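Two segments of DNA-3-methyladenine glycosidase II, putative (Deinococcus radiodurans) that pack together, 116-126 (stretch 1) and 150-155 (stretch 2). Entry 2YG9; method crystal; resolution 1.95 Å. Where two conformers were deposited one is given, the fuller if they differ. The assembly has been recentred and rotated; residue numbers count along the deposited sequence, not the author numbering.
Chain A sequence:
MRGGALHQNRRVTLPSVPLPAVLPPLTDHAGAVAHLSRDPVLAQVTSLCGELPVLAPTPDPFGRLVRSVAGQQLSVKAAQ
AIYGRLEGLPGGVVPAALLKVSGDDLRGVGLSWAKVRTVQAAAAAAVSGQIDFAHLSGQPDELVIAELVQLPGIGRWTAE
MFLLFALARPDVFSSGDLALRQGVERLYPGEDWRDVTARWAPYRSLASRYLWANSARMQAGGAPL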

# COMPACT_ATOMS: atom_id res chain seq x y z
N VAL A 116 -8.04 -1.27 -17.13
CA VAL A 116 -9.08 -0.35 -17.65
C VAL A 116 -10.35 -0.38 -16.81
O VAL A 116 -10.88 0.66 -16.42
CB VAL A 116 -9.42 -0.62 -19.17
CG1 VAL A 116 -10.65 0.20 -19.63
CG2 VAL A 116 -8.22 -0.32 -20.02
N ARG A 117 -10.81 -1.57 -16.52
CA ARG A 117 -12.04 -1.80 -15.79
C ARG A 117 -11.94 -1.31 -14.36
O ARG A 117 -12.87 -0.67 -13.83
CB ARG A 117 -12.37 -3.30 -15.79
CG ARG A 117 -13.51 -3.70 -14.87
CD ARG A 117 -13.88 -5.20 -15.02
NE ARG A 117 -14.43 -5.49 -16.35
CZ ARG A 117 -15.64 -5.15 -16.79
NH1 ARG A 117 -16.48 -4.47 -16.00
NH2 ARG A 117 -16.03 -5.50 -18.03
N THR A 118 -10.84 -1.64 -13.73
CA THR A 118 -10.55 -1.18 -12.36
C THR A 118 -10.50 0.33 -12.28
O THR A 118 -11.17 0.94 -11.46
CB THR A 118 -9.19 -1.76 -11.88
OG1 THR A 118 -9.28 -3.18 -11.83
CG2 THR A 118 -8.80 -1.20 -10.53
N VAL A 119 -9.72 0.95 -13.15
CA VAL A 119 -9.67 2.42 -13.26
C VAL A 119 -11.03 3.07 -13.57
O VAL A 119 -11.40 4.07 -12.92
CB VAL A 119 -8.59 2.92 -14.28
CG1 VAL A 119 -8.64 4.43 -14.38
CG2 VAL A 119 -7.17 2.47 -13.86
N GLN A 120 -11.79 2.53 -14.52
CA GLN A 120 -13.13 3.01 -14.73
C GLN A 120 -14.01 2.86 -13.51
O GLN A 120 -14.81 3.74 -13.21
CB GLN A 120 -13.77 2.36 -15.93
CG GLN A 120 -13.03 2.74 -17.24
CD GLN A 120 -13.53 1.99 -18.43
OE1 GLN A 120 -13.95 0.83 -18.33
NE2 GLN A 120 -13.57 2.68 -19.57
N ALA A 121 -13.85 1.73 -12.82
CA ALA A 121 -14.67 1.42 -11.67
C ALA A 121 -14.38 2.39 -10.54
O ALA A 121 -15.32 2.87 -9.87
CB ALA A 121 -14.44 -0.03 -11.25
N ALA A 122 -13.10 2.69 -10.33
CA ALA A 122 -12.63 3.63 -9.28
C ALA A 122 -13.10 5.05 -9.59
O ALA A 122 -13.57 5.75 -8.69
CB ALA A 122 -11.10 3.58 -9.15
N ALA A 123 -12.98 5.49 -10.85
CA ALA A 123 -13.49 6.84 -11.23
C ALA A 123 -15.01 6.93 -10.96
O ALA A 123 -15.48 7.91 -10.43
CB ALA A 123 -13.18 7.17 -12.68
N ALA A 124 -15.76 5.90 -11.33
CA ALA A 124 -17.21 5.84 -11.19
C ALA A 124 -17.59 5.86 -9.74
O ALA A 124 -18.53 6.54 -9.37
CB ALA A 124 -17.78 4.56 -11.91
N ALA A 125 -16.79 5.22 -8.90
CA ALA A 125 -17.06 5.17 -7.47
C ALA A 125 -16.84 6.55 -6.83
O ALA A 125 -17.58 6.94 -5.92
CB ALA A 125 -16.19 4.06 -6.81
N ALA A 126 -15.87 7.28 -7.34
CA ALA A 126 -15.57 8.64 -6.88
C ALA A 126 -16.70 9.62 -7.28
O ALA A 126 -17.15 10.40 -6.44
CB ALA A 126 -14.21 9.10 -7.43
N GLN A 150 -14.48 -3.79 -3.00
CA GLN A 150 -15.67 -3.93 -3.87
C GLN A 150 -15.39 -3.59 -5.32
O GLN A 150 -16.17 -3.95 -6.20
CB GLN A 150 -16.85 -3.09 -3.38
CG GLN A 150 -17.51 -3.70 -2.20
CD GLN A 150 -17.90 -5.18 -2.39
OE1 GLN A 150 -18.76 -5.51 -3.24
NE2 GLN A 150 -17.23 -6.09 -1.63
N LEU A 151 -14.28 -2.92 -5.59
CA LEU A 151 -13.92 -2.58 -6.96
C LEU A 151 -13.31 -3.80 -7.62
O LEU A 151 -12.53 -4.53 -6.96
CB LEU A 151 -12.94 -1.40 -7.00
CG LEU A 151 -13.46 -0.09 -6.38
CD1 LEU A 151 -12.32 0.95 -6.27
CD2 LEU A 151 -14.65 0.43 -7.18
N PRO A 152 -13.62 -4.03 -8.92
CA PRO A 152 -13.05 -5.19 -9.61
C PRO A 152 -11.54 -5.03 -9.73
O PRO A 152 -11.08 -3.92 -10.00
CB PRO A 152 -13.68 -5.13 -10.99
CG PRO A 152 -14.06 -3.68 -11.19
CD PRO A 152 -14.44 -3.20 -9.81
N GLY A 153 -10.78 -6.09 -9.50
CA GLY A 153 -9.31 -6.05 -9.62
C GLY A 153 -8.57 -5.56 -8.38
O GLY A 153 -7.33 -5.59 -8.33
N ILE A 154 -9.31 -5.09 -7.39
CA ILE A 154 -8.70 -4.59 -6.17
C ILE A 154 -9.17 -5.52 -5.06
O ILE A 154 -10.36 -5.56 -4.79
CB ILE A 154 -9.08 -3.12 -5.87
CG1 ILE A 154 -8.53 -2.19 -7.00
CG2 ILE A 154 -8.59 -2.74 -4.46
CD1 ILE A 154 -8.76 -0.71 -6.83
N GLY A 155 -8.23 -6.31 -4.51
CA GLY A 155 -8.50 -7.19 -3.39
C GLY A 155 -8.03 -6.53 -2.10
O GLY A 155 -7.62 -5.34 -2.09

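This is a small, mostly apolar contact in which an alanine-rich helix receives a turn of loop, with one threonine hydroxyl placed against the loop backbone. The two segments bury 326 Å² between them, counting both sides, and the nearest CA pairs are Thr 118 CA to Pro 152 CA at 5.5 Å and Ala 121 CA to Leu 151 CA at 6.2 Å.

The helix presents a stripe at Thr 118, Ala 121, Ala 122 and Ala 125, the spacing of three and four that keeps residues on one face. Leu 151 lies against the alanines of this stripe. With chi1 m and chi2 t, it spreads its two methyls over different neighbours: Leu 151 CD1 sits 4.1 Å from Ala 122 CB, while Leu 151 CD2 lies 4.1 Å from Ala 121 CB and 4.0 Å from Ala 125 CB. Leu 151 CD2 is also 3.7 Å from Ala 121 O, so the leucine packs on the helix backbone as well as on its methyls. Ala 121 O accepts from Ala 125 N at 2.9 Å, within the helix.

Pro 152 continues the apolar surface. Pro 152 CD meets Ala 121 CB at 3.5 Å, and Pro 152 CG lies 3.7 Å from Arg 117 CG, so the exposed arginine contributes the aliphatic base of its side chain here.

Thr 118 is the polar exception, buried and in the m rotamer. Thr 118 OG1 lies 2.7 Å from Pro 152 O, a distance and geometry suited to a hydrogen bond, although the hydroxyl proton has another acceptor within reach and the choice is open. The methyl is used too: Thr 118 CG2 packs 3.7 Å from Ile 154 CG1, so the side chain meets carbonyl oxygen and hydrocarbon at once.

Leu 151 to Ile 154 form a type II turn, with Ile 154 N donating to Leu 151 O at 3.3 Å, and Gly 153 occupies the position of positive phi, at 85°. That backbone angle alone favours glycine, and the contact adds a second reason: an ideal CB on Gly 153 would fall 2.3 Å from Thr 118 OG1, a clash. Gly 155, at the N-cap position just before a helix, has no such constraint from this contact. The rule to read is economical: alanine methyls meet a leucine and a proline, and a glycine sits where a CB would strike the threonine hydroxyl.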